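Glutathione S-transferase family protein (Pseudomonas putida, PDB 3LXZ) probably catalyses the conjugation of reduced glutathione to a wide range of hydrophobic electrophiles of foreign or cellular origin. Local coordinates at residues Gln87-Glu92 / Lys138-Phe143; Arg91-Glu96 / Pro145-Glu150; Tyr109-Ser112 / Met116-Glu119; Leu103-Cys108 / Asn167-Lys172; Met16-Leu21 / Phe28-Phe33. One frame throughout, in Å; residues are numbered along the deposited sequence.

Contact 1 (Gln87-Glu92 / Lys138-Phe143); sequences QAKVRE and KRNGRF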
# COMPACT_ATOMS: atom_id res chain seq x y z
N GLN A 87 -1.02 -7.70 -15.52
CA GLN A 87 -1.33 -6.43 -14.83
C GLN A 87 -1.26 -6.56 -13.30
O GLN A 87 -0.69 -5.70 -12.63
CB GLN A 87 -2.66 -5.85 -15.27
CG GLN A 87 -2.75 -5.64 -16.79
CD GLN A 87 -3.96 -4.83 -17.17
OE1 GLN A 87 -4.86 -4.60 -16.36
NE2 GLN A 87 -3.99 -4.37 -18.42
N ALA A 88 -1.85 -7.63 -12.76
CA ALA A 88 -1.81 -7.85 -11.32
C ALA A 88 -0.38 -8.09 -10.85
O ALA A 88 -0.00 -7.61 -9.78
CB ALA A 88 -2.75 -9.00 -10.90
N LYS A 89 0.44 -8.76 -11.67
CA LYS A 89 1.84 -8.98 -11.31
C LYS A 89 2.62 -7.67 -11.27
O LYS A 89 3.43 -7.47 -10.36
CB LYS A 89 2.52 -9.98 -12.27
CG LYS A 89 2.15 -11.43 -11.99
CD LYS A 89 2.59 -11.89 -10.57
CE LYS A 89 4.08 -11.89 -10.40
NZ LYS A 89 4.49 -12.74 -9.23
N VAL A 90 2.35 -6.75 -12.19
CA VAL A 90 2.95 -5.39 -12.12
C VAL A 90 2.53 -4.73 -10.82
O VAL A 90 3.37 -4.16 -10.08
CB VAL A 90 2.49 -4.51 -13.26
CG1 VAL A 90 2.89 -3.02 -13.01
CG2 VAL A 90 3.13 -5.00 -14.56
N ARG A 91 1.23 -4.79 -10.52
CA ARG A 91 0.72 -4.16 -9.30
C ARG A 91 1.24 -4.78 -8.01
O ARG A 91 1.49 -4.05 -7.04
CB ARG A 91 -0.79 -4.10 -9.32
CG ARG A 91 -1.28 -3.11 -10.38
CD ARG A 91 -2.75 -3.21 -10.67
NE ARG A 91 -3.17 -2.13 -11.54
CZ ARG A 91 -3.87 -2.29 -12.67
NH1 ARG A 91 -4.26 -3.48 -13.08
NH2 ARG A 91 -4.18 -1.22 -13.39
N GLU A 92 1.38 -6.10 -7.99
CA GLU A 92 2.07 -6.81 -6.88
C GLU A 92 3.51 -6.30 -6.67
O GLU A 92 3.91 -5.93 -5.55
CB GLU A 92 2.03 -8.32 -7.08
CG GLU A 92 2.63 -9.13 -5.94
CD GLU A 92 2.95 -10.56 -6.36
OE1 GLU A 92 3.49 -10.76 -7.49
OE2 GLU A 92 2.68 -11.49 -5.56
N LYS A 138 14.20 -9.26 -5.42
CA LYS A 138 15.10 -10.12 -6.19
C LYS A 138 14.41 -11.42 -6.57
O LYS A 138 14.58 -11.91 -7.69
CB LYS A 138 16.37 -10.44 -5.40
CG LYS A 138 17.39 -11.26 -6.23
CD LYS A 138 18.40 -11.95 -5.32
CE LYS A 138 19.11 -10.89 -4.56
NZ LYS A 138 19.80 -9.98 -5.50
N ARG A 139 13.64 -11.95 -5.62
CA ARG A 139 12.93 -13.21 -5.79
C ARG A 139 11.77 -13.08 -6.77
O ARG A 139 11.54 -13.98 -7.59
CB ARG A 139 12.49 -13.67 -4.40
CG ARG A 139 11.47 -14.74 -4.21
CD ARG A 139 11.19 -14.86 -2.71
NE ARG A 139 12.41 -15.00 -1.90
CZ ARG A 139 12.79 -14.23 -0.87
NH1 ARG A 139 12.07 -13.21 -0.42
NH2 ARG A 139 13.94 -14.49 -0.25
N ASN A 140 11.04 -11.97 -6.69
CA ASN A 140 9.79 -11.82 -7.45
C ASN A 140 9.93 -11.06 -8.75
O ASN A 140 9.12 -11.26 -9.67
CB ASN A 140 8.71 -11.17 -6.55
CG ASN A 140 7.31 -11.41 -7.06
OD1 ASN A 140 7.00 -12.48 -7.53
ND2 ASN A 140 6.46 -10.42 -6.94
N GLY A 141 10.94 -10.19 -8.84
CA GLY A 141 11.16 -9.35 -10.03
C GLY A 141 11.72 -10.16 -11.18
O GLY A 141 12.44 -11.13 -10.97
N ARG A 142 11.34 -9.82 -12.40
CA ARG A 142 11.87 -10.51 -13.57
C ARG A 142 13.17 -9.87 -14.07
O ARG A 142 14.12 -10.57 -14.41
CB ARG A 142 10.84 -10.53 -14.70
CG ARG A 142 9.76 -11.62 -14.60
CD ARG A 142 8.94 -11.54 -13.32
NE ARG A 142 7.69 -12.28 -13.46
CZ ARG A 142 7.03 -12.90 -12.49
NH1 ARG A 142 7.47 -12.92 -11.21
NH2 ARG A 142 5.90 -13.53 -12.81
N PHE A 143 13.20 -8.54 -14.09
CA PHE A 143 14.37 -7.77 -14.52
C PHE A 143 14.84 -8.20 -15.90
O PHE A 143 15.96 -8.68 -16.08
CB PHE A 143 15.48 -7.88 -13.49
CG PHE A 143 15.18 -7.18 -12.23
CD1 PHE A 143 15.31 -5.81 -12.15
CD2 PHE A 143 14.72 -7.90 -11.11
CE1 PHE A 143 15.02 -5.14 -10.97
CE2 PHE A 143 14.43 -7.26 -9.93
CZ PHE A 143 14.57 -5.87 -9.85
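A small buried polar network joins Lys89 and Glu92, one turn apart on helix 84-106, to Asn140 in the last turn of helix 120-140, within the all-helical C-terminal domain of the transferase. The Asn140 amide serves both charges. Its OD1 accepts a hydrogen bond from Lys89 NZ at 3.0 Å, in the carbonyl plane and on a lone pair, with a C=O...N angle of 120°. Its ND2 gives an almost straight bond of 3.0 Å to Glu92 OE1, arriving from above the carboxylate plane; the amide and carboxylate planes stand 84° apart. Glu92 OE1 also takes Lys89 NZ at 2.8 Å through its syn lone pair, a salt bridge that closes a triangle of three polar groups. The lysine reaches this point by bending at chi2 and chi3, near -60° each, which swings NZ toward Glu92, one turn further on.

At the more open edge the Arg142 guanidinium crosses the lysine, NH2 lying 3.4 Å from Lys89 CE. Its NH1 is tied to Asn140 O at 2.8 Å, although Lys89 NZ, a like charge, is close by.

Asn140 ND2 has another acceptor in Glu96, one turn further along helix 84-106, while Glu92 OE2 bonds Ser61 of the second subunit. The network thus lies between helices 84-106 and 120-140 and borders the dimer interface, where Leu60 of that subunit packs on Lys89 and Pro46 on Asn140.

Contact 2 (Arg91-Glu96 / Pro145-Glu150); sequences RELLKE and PYVAGE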
# COMPACT_ATOMS: atom_id res chain seq x y z
N ARG A 91 1.23 -4.79 -10.52
CA ARG A 91 0.72 -4.16 -9.30
C ARG A 91 1.24 -4.78 -8.01
O ARG A 91 1.49 -4.05 -7.04
CB ARG A 91 -0.79 -4.10 -9.32
CG ARG A 91 -1.28 -3.11 -10.38
CD ARG A 91 -2.75 -3.21 -10.67
NE ARG A 91 -3.17 -2.13 -11.54
CZ ARG A 91 -3.87 -2.29 -12.67
NH1 ARG A 91 -4.26 -3.48 -13.08
NH2 ARG A 91 -4.18 -1.22 -13.39
N GLU A 92 1.38 -6.10 -7.99
CA GLU A 92 2.07 -6.81 -6.88
C GLU A 92 3.51 -6.30 -6.67
O GLU A 92 3.91 -5.93 -5.55
CB GLU A 92 2.03 -8.32 -7.08
CG GLU A 92 2.63 -9.13 -5.94
CD GLU A 92 2.95 -10.56 -6.36
OE1 GLU A 92 3.49 -10.76 -7.49
OE2 GLU A 92 2.68 -11.49 -5.56
N LEU A 93 4.29 -6.28 -7.73
CA LEU A 93 5.63 -5.72 -7.64
C LEU A 93 5.69 -4.24 -7.21
O LEU A 93 6.51 -3.85 -6.34
CB LEU A 93 6.36 -5.92 -9.00
CG LEU A 93 6.79 -7.39 -9.21
CD1 LEU A 93 7.06 -7.67 -10.71
CD2 LEU A 93 8.02 -7.78 -8.39
N LEU A 94 4.84 -3.40 -7.80
CA LEU A 94 4.76 -2.00 -7.38
C LEU A 94 4.46 -1.89 -5.87
O LEU A 94 5.12 -1.13 -5.14
CB LEU A 94 3.70 -1.23 -8.18
CG LEU A 94 3.61 0.30 -7.95
CD1 LEU A 94 2.97 0.89 -9.18
CD2 LEU A 94 2.73 0.68 -6.71
N LYS A 95 3.47 -2.65 -5.41
CA LYS A 95 3.10 -2.66 -3.98
C LYS A 95 4.25 -3.11 -3.08
O LYS A 95 4.47 -2.54 -1.99
CB LYS A 95 1.91 -3.59 -3.71
CG LYS A 95 1.26 -3.35 -2.35
CD LYS A 95 0.01 -4.17 -2.17
CE LYS A 95 -0.60 -3.95 -0.72
NZ LYS A 95 -1.46 -2.74 -0.75
N GLU A 96 4.95 -4.15 -3.51
CA GLU A 96 6.07 -4.65 -2.72
C GLU A 96 7.17 -3.61 -2.59
O GLU A 96 7.79 -3.47 -1.54
CB GLU A 96 6.66 -5.95 -3.30
CG GLU A 96 5.72 -7.12 -3.09
CD GLU A 96 5.98 -8.34 -3.96
OE1 GLU A 96 6.72 -8.33 -5.00
OE2 GLU A 96 5.37 -9.36 -3.56
N PRO A 145 14.70 -6.33 -19.10
CA PRO A 145 15.48 -5.76 -17.99
C PRO A 145 14.63 -5.10 -16.91
O PRO A 145 15.11 -4.85 -15.80
CB PRO A 145 16.32 -4.69 -18.67
CG PRO A 145 15.43 -4.23 -19.81
CD PRO A 145 14.76 -5.48 -20.30
N TYR A 146 13.38 -4.81 -17.26
CA TYR A 146 12.46 -4.09 -16.38
C TYR A 146 11.92 -4.97 -15.25
O TYR A 146 12.03 -6.21 -15.29
CB TYR A 146 11.31 -3.49 -17.20
CG TYR A 146 11.79 -2.62 -18.31
CD1 TYR A 146 12.08 -1.28 -18.08
CD2 TYR A 146 11.95 -3.12 -19.61
CE1 TYR A 146 12.53 -0.46 -19.11
CE2 TYR A 146 12.40 -2.29 -20.64
CZ TYR A 146 12.69 -0.97 -20.37
OH TYR A 146 13.13 -0.13 -21.37
N VAL A 147 11.34 -4.32 -14.25
CA VAL A 147 10.93 -5.02 -13.05
C VAL A 147 10.08 -6.25 -13.34
O VAL A 147 10.40 -7.36 -12.85
CB VAL A 147 10.23 -4.11 -11.98
CG1 VAL A 147 9.78 -4.96 -10.79
CG2 VAL A 147 11.19 -3.05 -11.49
N ALA A 148 9.05 -6.07 -14.17
CA ALA A 148 8.04 -7.09 -14.34
C ALA A 148 8.27 -7.90 -15.58
O ALA A 148 7.54 -8.86 -15.82
CB ALA A 148 6.64 -6.43 -14.40
N GLY A 149 9.29 -7.55 -16.37
CA GLY A 149 9.45 -8.26 -17.65
C GLY A 149 10.22 -7.48 -18.68
O GLY A 149 11.15 -6.78 -18.34
N GLU A 150 9.80 -7.59 -19.95
CA GLU A 150 10.52 -7.00 -21.08
C GLU A 150 10.11 -5.57 -21.47
O GLU A 150 10.72 -4.96 -22.35
CB GLU A 150 10.45 -7.93 -22.31
CG GLU A 150 10.92 -9.37 -22.00
CD GLU A 150 10.88 -10.34 -23.19
OE1 GLU A 150 10.61 -9.91 -24.34
OE2 GLU A 150 11.13 -11.55 -22.97
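Leu93 lays its CD1 methyl over the bend of the chain at Val147 and Ala148, and this one leucine makes the whole contact from the helix side. CD1 stands 3.8 Å from Val147 CG1. The same methyl lies 3.8 Å from Ala148 CA and 3.9 Å from Ala148 CB, so it touches backbone and side chain of the alanine at once. Val147 answers with a single branch: CG1 also comes within 4.0 Å of Leu93 CB and 4.1 Å of Leu93 CD2, so that one valine methyl sits against the side of the leucine, touching CB and both branch methyls. Leucine and valine lie side by side, pointing opposite ways. Val147 CG1 is placed for this by standing anti to its backbone N, chi1 178°, with CG2 left beside that nitrogen. No hydrogen bond passes between the segments; the joint is purely apolar, and small.

The loop keeps its shape by bonds of its own. Gly149 N reaches back to Tyr146 O at 3.2 Å, closing a type I beta turn with Val147 and Ala148 at its centre, and Val147 N is held by the carboxylate of Asp156. The backbone at Gly149 takes angles that a residue with a side chain could hardly adopt.

Around this point the loop 145-150, which leads from helix 120-140 to helix 154-174, is wedged among four helices: Leu93 on 84-106 meets it from one direction, while Val147 also packs on Leu137 of helix 120-140, Phe159 of helix 154-174 and Leu188 of helix 183-193.

Contact 3 (Tyr109-Ser112 / Met116-Glu119); sequences YAES and MSVE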
# COMPACT_ATOMS: atom_id res chain seq x y z
N TYR A 109 14.80 8.85 6.33
CA TYR A 109 15.12 10.04 5.52
C TYR A 109 15.54 11.23 6.39
O TYR A 109 16.34 12.07 5.96
CB TYR A 109 13.97 10.48 4.59
CG TYR A 109 13.61 9.53 3.44
CD1 TYR A 109 14.44 8.47 3.06
CD2 TYR A 109 12.44 9.73 2.72
CE1 TYR A 109 14.07 7.61 2.01
CE2 TYR A 109 12.06 8.90 1.65
CZ TYR A 109 12.88 7.84 1.30
OH TYR A 109 12.47 7.01 0.27
N ALA A 110 15.01 11.28 7.62
CA ALA A 110 15.44 12.31 8.56
C ALA A 110 16.96 12.35 8.68
O ALA A 110 17.54 13.42 8.64
CB ALA A 110 14.78 12.11 9.92
N GLU A 111 17.59 11.19 8.81
CA GLU A 111 19.03 11.11 8.98
C GLU A 111 19.79 11.24 7.66
O GLU A 111 20.77 11.99 7.57
CB GLU A 111 19.43 9.82 9.69
CG GLU A 111 20.92 9.77 10.03
CD GLU A 111 21.28 8.64 10.97
OE1 GLU A 111 22.38 8.09 10.81
OE2 GLU A 111 20.46 8.29 11.85
N SER A 112 19.33 10.53 6.64
CA SER A 112 20.08 10.45 5.39
C SER A 112 20.05 11.76 4.60
O SER A 112 21.02 12.09 3.89
CB SER A 112 19.56 9.30 4.54
OG SER A 112 18.20 9.51 4.26
N MSE A 116 19.60 14.69 10.66
CA MSE A 116 19.04 14.49 12.01
C MSE A 116 18.96 13.00 12.35
O MSE A 116 18.11 12.28 11.80
CB MSE A 116 17.63 15.11 12.11
CG MSE A 116 17.57 16.65 12.02
SE MSE A 116 18.90 17.55 13.18
CE MSE A 116 18.26 16.90 14.94
N SER A 117 19.81 12.53 13.26
CA SER A 117 19.88 11.10 13.59
C SER A 117 18.56 10.48 14.07
O SER A 117 17.78 11.10 14.79
CB SER A 117 20.99 10.80 14.60
OG SER A 117 22.25 10.80 13.96
N VAL A 118 18.34 9.24 13.66
CA VAL A 118 17.12 8.53 13.92
C VAL A 118 17.36 7.61 15.13
O VAL A 118 18.49 7.17 15.36
CB VAL A 118 16.72 7.75 12.64
CG1 VAL A 118 15.61 6.80 12.91
CG2 VAL A 118 16.28 8.72 11.57
N GLU A 119 16.30 7.37 15.90
CA GLU A 119 16.38 6.42 17.02
C GLU A 119 16.96 5.07 16.59
O GLU A 119 16.64 4.55 15.52
CB GLU A 119 15.00 6.20 17.64
CG GLU A 119 14.41 7.43 18.35
CD GLU A 119 14.98 7.63 19.76
OE1 GLU A 119 15.93 6.91 20.17
OE2 GLU A 119 14.46 8.53 20.46
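Glu111 reaches from its short helix to the returning chain at 116-119, and each part of its side chain meets something there. CB lies 3.5 Å from Met116 O and 3.8 Å from Val118 CG2, touching a carbonyl oxygen and a methyl of the loop. CG passes 3.9 Å from Ser117 CA. The carboxylate carbon CD then comes alongside the same serine, and OE2 ends the run by accepting a hydrogen bond from Val118 N at 2.9 Å. That bond is nearly straight, with an N-H...O angle of 165°, and meets OE2 on the anti side, somewhat out of the carboxylate plane. CG stands anti to the backbone N, chi1 -174°, and the chain stays extended beyond it, so the carboxylate spans the distance to the Val118 amide. OE2 is shared with Lys123 NZ in a salt bridge, and so the oxygen that receives the loop amide is also tied to the first turn of the next helix, 120-140.

Beside it, Met116 N bonds Ala110 O at 3.2 Å, the donor lying above the carbonyl plane instead of along a lone pair. Ala110 CB adds a looser apolar touch on Val118 CG2. The selenomethionine side chain at 116 contributes little beyond its CB, and its end turns away.

The arrangement is that of a tight connection between two helices at the surface of the C-terminal GST domain: helix 109-114 ends, the chain folds back across its side, and a backbone amide just ahead of the Glu119 N-cap is held by a helix carboxylate.

Contact 4 (Leu103-Cys108 / Asn167-Lys172); sequences LPARTC and NAVGKK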
# COMPACT_ATOMS: atom_id res chain seq x y z
N LEU A 103 8.75 2.66 2.09
CA LEU A 103 8.32 3.04 3.44
C LEU A 103 9.37 2.78 4.50
O LEU A 103 9.65 3.68 5.30
CB LEU A 103 6.97 2.42 3.83
CG LEU A 103 5.77 2.87 2.96
CD1 LEU A 103 4.50 2.30 3.59
CD2 LEU A 103 5.69 4.38 2.81
N PRO A 104 10.00 1.59 4.50
CA PRO A 104 11.05 1.49 5.51
C PRO A 104 12.22 2.47 5.31
O PRO A 104 12.75 2.99 6.29
CB PRO A 104 11.54 0.05 5.41
CG PRO A 104 10.89 -0.55 4.27
CD PRO A 104 9.80 0.34 3.75
N ALA A 105 12.66 2.69 4.08
CA ALA A 105 13.70 3.70 3.84
C ALA A 105 13.29 5.08 4.34
O ALA A 105 14.11 5.81 4.92
CB ALA A 105 14.10 3.75 2.39
N ARG A 106 12.01 5.42 4.11
CA ARG A 106 11.43 6.71 4.48
C ARG A 106 11.59 6.98 5.99
O ARG A 106 11.77 8.14 6.39
CB ARG A 106 9.98 6.81 4.01
CG ARG A 106 9.20 8.11 4.36
CD ARG A 106 7.88 8.18 3.55
NE ARG A 106 8.14 8.47 2.13
CZ ARG A 106 8.36 9.70 1.65
NH1 ARG A 106 8.62 9.89 0.36
NH2 ARG A 106 8.34 10.75 2.48
N THR A 107 11.60 5.92 6.79
CA THR A 107 11.76 6.06 8.25
C THR A 107 13.13 6.63 8.59
O THR A 107 13.34 7.15 9.70
CB THR A 107 11.50 4.76 9.06
OG1 THR A 107 12.52 3.78 8.80
CG2 THR A 107 10.08 4.20 8.81
N CYS A 108 14.06 6.53 7.64
CA CYS A 108 15.40 7.02 7.86
C CYS A 108 15.76 8.24 7.04
O CYS A 108 16.92 8.64 7.06
CB CYS A 108 16.42 5.92 7.59
SG CYS A 108 16.31 4.55 8.75
N ASN A 167 18.89 3.01 -1.47
CA ASN A 167 20.33 2.72 -1.47
C ASN A 167 21.15 3.83 -0.80
O ASN A 167 22.14 3.54 -0.13
CB ASN A 167 20.86 2.40 -2.86
CG ASN A 167 22.03 1.41 -2.83
OD1 ASN A 167 21.96 0.36 -2.17
ND2 ASN A 167 23.09 1.73 -3.54
N ALA A 168 20.71 5.08 -0.92
CA ALA A 168 21.34 6.18 -0.19
C ALA A 168 21.21 5.98 1.31
O ALA A 168 22.21 6.11 2.04
CB ALA A 168 20.75 7.52 -0.61
N VAL A 169 20.00 5.64 1.78
CA VAL A 169 19.77 5.30 3.18
C VAL A 169 20.70 4.17 3.56
O VAL A 169 21.35 4.23 4.60
CB VAL A 169 18.28 4.88 3.47
CG1 VAL A 169 18.13 4.18 4.84
CG2 VAL A 169 17.36 6.07 3.36
N GLY A 170 20.75 3.13 2.73
CA GLY A 170 21.65 2.01 3.01
C GLY A 170 23.09 2.46 3.25
O GLY A 170 23.69 2.17 4.29
N LYS A 171 23.64 3.20 2.29
CA LYS A 171 25.04 3.60 2.40
C LYS A 171 25.28 4.58 3.55
O LYS A 171 26.19 4.37 4.35
CB LYS A 171 25.56 4.14 1.07
CG LYS A 171 25.63 3.05 -0.01
CD LYS A 171 25.80 3.63 -1.41
CE LYS A 171 27.21 4.17 -1.67
NZ LYS A 171 27.35 4.61 -3.09
N LYS A 172 24.44 5.61 3.66
CA LYS A 172 24.70 6.67 4.63
C LYS A 172 24.35 6.30 6.07
O LYS A 172 25.07 6.67 7.01
CB LYS A 172 24.00 7.99 4.23
CG LYS A 172 24.50 8.58 2.91
CD LYS A 172 23.63 9.74 2.41
CE LYS A 172 24.15 11.12 2.89
NZ LYS A 172 25.33 11.65 2.12
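Val169 is the one residue of helix 154-174 that meets segment 103-108 here, in a helix-helix contact of the all-alpha C-terminal domain of the GST fold. The packing on its two methyls is close. CG1 sits against Cys108 CB at 3.7 Å, while CG2 rests 3.6 Å from the Ala105 carbonyl oxygen and 4.1 Å from Ala105 CB. The valine is thus fitted over Ala105 near the end of helix 84-106 and Cys108, the N-cap of helix 109-114, one branch to each. With chi1 at 165° CG1 stands anti to the backbone N, and the two methyls are spread between cysteine and alanine. The backbones come near here, Ala105 CA 6.3 Å from Val169 CA. Nothing polar bridges the segments. Val169 also packs on Tyr109 and Ser112, so the short helix 109-114 covers it from a further direction.

Away from the valine the arrangement opens out. Lys171 and Lys172 are exposed and make no contact with 103-108. On the other segment, Arg106, a glutathione-binding residue whose site is unoccupied in this chain, points its CB away from helix 154-174 and pairs NE with Glu102. Thr107 is likewise exposed, though its side chain touches Ile122 and Ala126 of helix 120-140.

Local bonds hold the chain after Pro104. Cys108 N returns to Ala105 O at 2.8 Å, and Pro104 O receives two donors from a single residue: Thr107 N at 3.2 Å, and Thr107 OG1 at 2.6 Å, which lies in the carbonyl plane.

Contact 5 (Met16-Leu21 / Phe28-Phe33); sequences MVKLAL and FEEVTF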
# COMPACT_ATOMS: atom_id res chain seq x y z
N MSE A 16 7.28 10.05 -9.69
CA MSE A 16 6.71 8.85 -10.30
C MSE A 16 5.50 9.17 -11.17
O MSE A 16 5.44 8.72 -12.30
CB MSE A 16 6.35 7.83 -9.21
CG MSE A 16 7.53 7.21 -8.42
SE MSE A 16 6.68 6.26 -6.92
CE MSE A 16 8.07 6.40 -5.51
N VAL A 17 4.55 9.96 -10.65
CA VAL A 17 3.42 10.35 -11.49
C VAL A 17 3.88 11.23 -12.65
O VAL A 17 3.43 11.02 -13.79
CB VAL A 17 2.33 11.01 -10.68
CG1 VAL A 17 1.14 11.39 -11.61
CG2 VAL A 17 1.84 9.96 -9.62
N LYS A 18 4.75 12.19 -12.36
CA LYS A 18 5.27 13.09 -13.39
C LYS A 18 5.92 12.33 -14.55
O LYS A 18 5.62 12.62 -15.74
CB LYS A 18 6.22 14.09 -12.75
CG LYS A 18 6.88 15.11 -13.68
CD LYS A 18 7.46 16.25 -12.81
CE LYS A 18 8.23 17.30 -13.63
NZ LYS A 18 8.85 18.29 -12.69
N LEU A 19 6.75 11.33 -14.23
CA LEU A 19 7.34 10.52 -15.30
C LEU A 19 6.28 9.79 -16.13
O LEU A 19 6.42 9.70 -17.35
CB LEU A 19 8.38 9.54 -14.77
CG LEU A 19 9.21 8.75 -15.78
CD1 LEU A 19 9.86 9.68 -16.83
CD2 LEU A 19 10.26 7.96 -15.01
N ALA A 20 5.23 9.27 -15.46
CA ALA A 20 4.19 8.51 -16.17
C ALA A 20 3.51 9.45 -17.17
O ALA A 20 3.30 9.08 -18.32
CB ALA A 20 3.14 7.96 -15.17
N LEU A 21 3.18 10.67 -16.72
CA LEU A 21 2.50 11.66 -17.56
C LEU A 21 3.40 12.03 -18.74
O LEU A 21 2.92 12.15 -19.87
CB LEU A 21 2.11 12.90 -16.76
CG LEU A 21 1.01 12.69 -15.70
CD1 LEU A 21 0.92 13.85 -14.74
CD2 LEU A 21 -0.32 12.45 -16.36
N PHE A 28 -0.26 18.30 -18.68
CA PHE A 28 -0.56 18.50 -17.27
C PHE A 28 0.02 19.79 -16.73
O PHE A 28 1.04 20.27 -17.22
CB PHE A 28 -0.06 17.31 -16.43
CG PHE A 28 1.43 17.13 -16.42
CD1 PHE A 28 2.09 16.50 -17.48
CD2 PHE A 28 2.19 17.55 -15.32
CE1 PHE A 28 3.47 16.33 -17.47
CE2 PHE A 28 3.57 17.38 -15.29
CZ PHE A 28 4.22 16.76 -16.37
N GLU A 29 -0.59 20.31 -15.69
CA GLU A 29 -0.12 21.52 -15.05
C GLU A 29 0.41 21.15 -13.67
O GLU A 29 -0.22 20.37 -12.94
CB GLU A 29 -1.26 22.55 -14.98
CG GLU A 29 -0.96 23.84 -14.23
CD GLU A 29 -2.22 24.69 -13.98
OE1 GLU A 29 -3.26 24.47 -14.65
OE2 GLU A 29 -2.17 25.58 -13.10
N GLU A 30 1.57 21.67 -13.32
CA GLU A 30 2.18 21.42 -12.02
C GLU A 30 1.78 22.50 -11.05
O GLU A 30 1.86 23.67 -11.38
CB GLU A 30 3.70 21.36 -12.14
CG GLU A 30 4.18 20.24 -13.05
CD GLU A 30 5.67 20.11 -13.05
OE1 GLU A 30 6.28 20.48 -14.07
OE2 GLU A 30 6.25 19.68 -12.03
N VAL A 31 1.33 22.10 -9.86
CA VAL A 31 0.97 23.01 -8.77
C VAL A 31 1.81 22.71 -7.55
O VAL A 31 1.77 21.58 -7.05
CB VAL A 31 -0.53 22.88 -8.38
CG1 VAL A 31 -0.88 23.83 -7.24
CG2 VAL A 31 -1.46 23.11 -9.59
N THR A 32 2.59 23.69 -7.07
CA THR A 32 3.43 23.52 -5.88
C THR A 32 2.53 23.33 -4.64
O THR A 32 1.66 24.17 -4.37
CB THR A 32 4.40 24.71 -5.69
OG1 THR A 32 5.11 24.93 -6.91
CG2 THR A 32 5.44 24.44 -4.57
N PHE A 33 2.77 22.25 -3.90
CA PHE A 33 1.90 21.77 -2.82
C PHE A 33 2.75 20.78 -2.02
O PHE A 33 3.29 19.83 -2.58
CB PHE A 33 0.65 21.07 -3.37
CG PHE A 33 -0.20 20.39 -2.31
CD1 PHE A 33 -1.05 21.12 -1.47
CD2 PHE A 33 -0.17 19.02 -2.19
CE1 PHE A 33 -1.85 20.46 -0.49
CE2 PHE A 33 -0.95 18.37 -1.22
CZ PHE A 33 -1.79 19.10 -0.37
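Phe28 packs on Leu21 and Lys18, and Glu30 pairs with Lys18, joining strand 28-32 to segment 16-21 of helix 12-23; the two run nearly antiparallel, their segment axes 10.7 Å apart at an angle of 160°.

The apolar part centres on the Phe28 ring. Leu21 CD1 lies over one face as a CH-pi contact, 4.0 Å from the ring centroid and 22° off the normal, displaced toward CG. Leu21 CB lies 3.7 Å from Phe28 CD1. Further out, Lys18 CG approaches Phe28 CZ obliquely at 4.1 Å, so the aliphatic part of the lysine extends the same surface. Phe28 takes the crowded position between its backbone N and carbonyl carbon, chi1 65°, and this turns the ring toward the helix.

The charged part lies beyond the ring. Lys18, fully extended, carries NZ to Glu30 OE2 at 3.0 Å, on the syn side of the carboxylate but tilted out of its plane. Neither group depends on the other alone: Lys18 NZ also pairs with Asp204, while Glu30 OE2 bonds Tyr14 OH and OE1 forms a salt bridge with Arg200. Alternating charges thus fasten this edge of the domain to helix 198-218.

Both segments belong to the beta-alpha-beta unit made of strand 3-7, helix 12-23 and strand 28-32, with which the thioredoxin-like N-terminal domain of glutathione transferases begins; the contact packs the crossover helix on the second of its strands.

In the fold
From the N terminus, contact 5 closes first: a short loop joining helix 12-23 to strand 28-32 in the thioredoxin-like domain, complete before the others begin. The other four lie in the helical domain. Contacts 1 and 2 start from overlapping parts of helix 84-106 and reach the end of helix 120-140 and the loop beyond; they touch, with Arg142 N to Val147 O at 2.7 Å. Contact 4 leaves the far end of helix 84-106 for helix 154-174, crossing both along the chain. Contact 3, a local turn, falls within the spans of contacts 1, 2 and 4 and touches contact 4 through Tyr109 and Val169. Contacts 4 and 5 lie on opposite sides of the chain's centre.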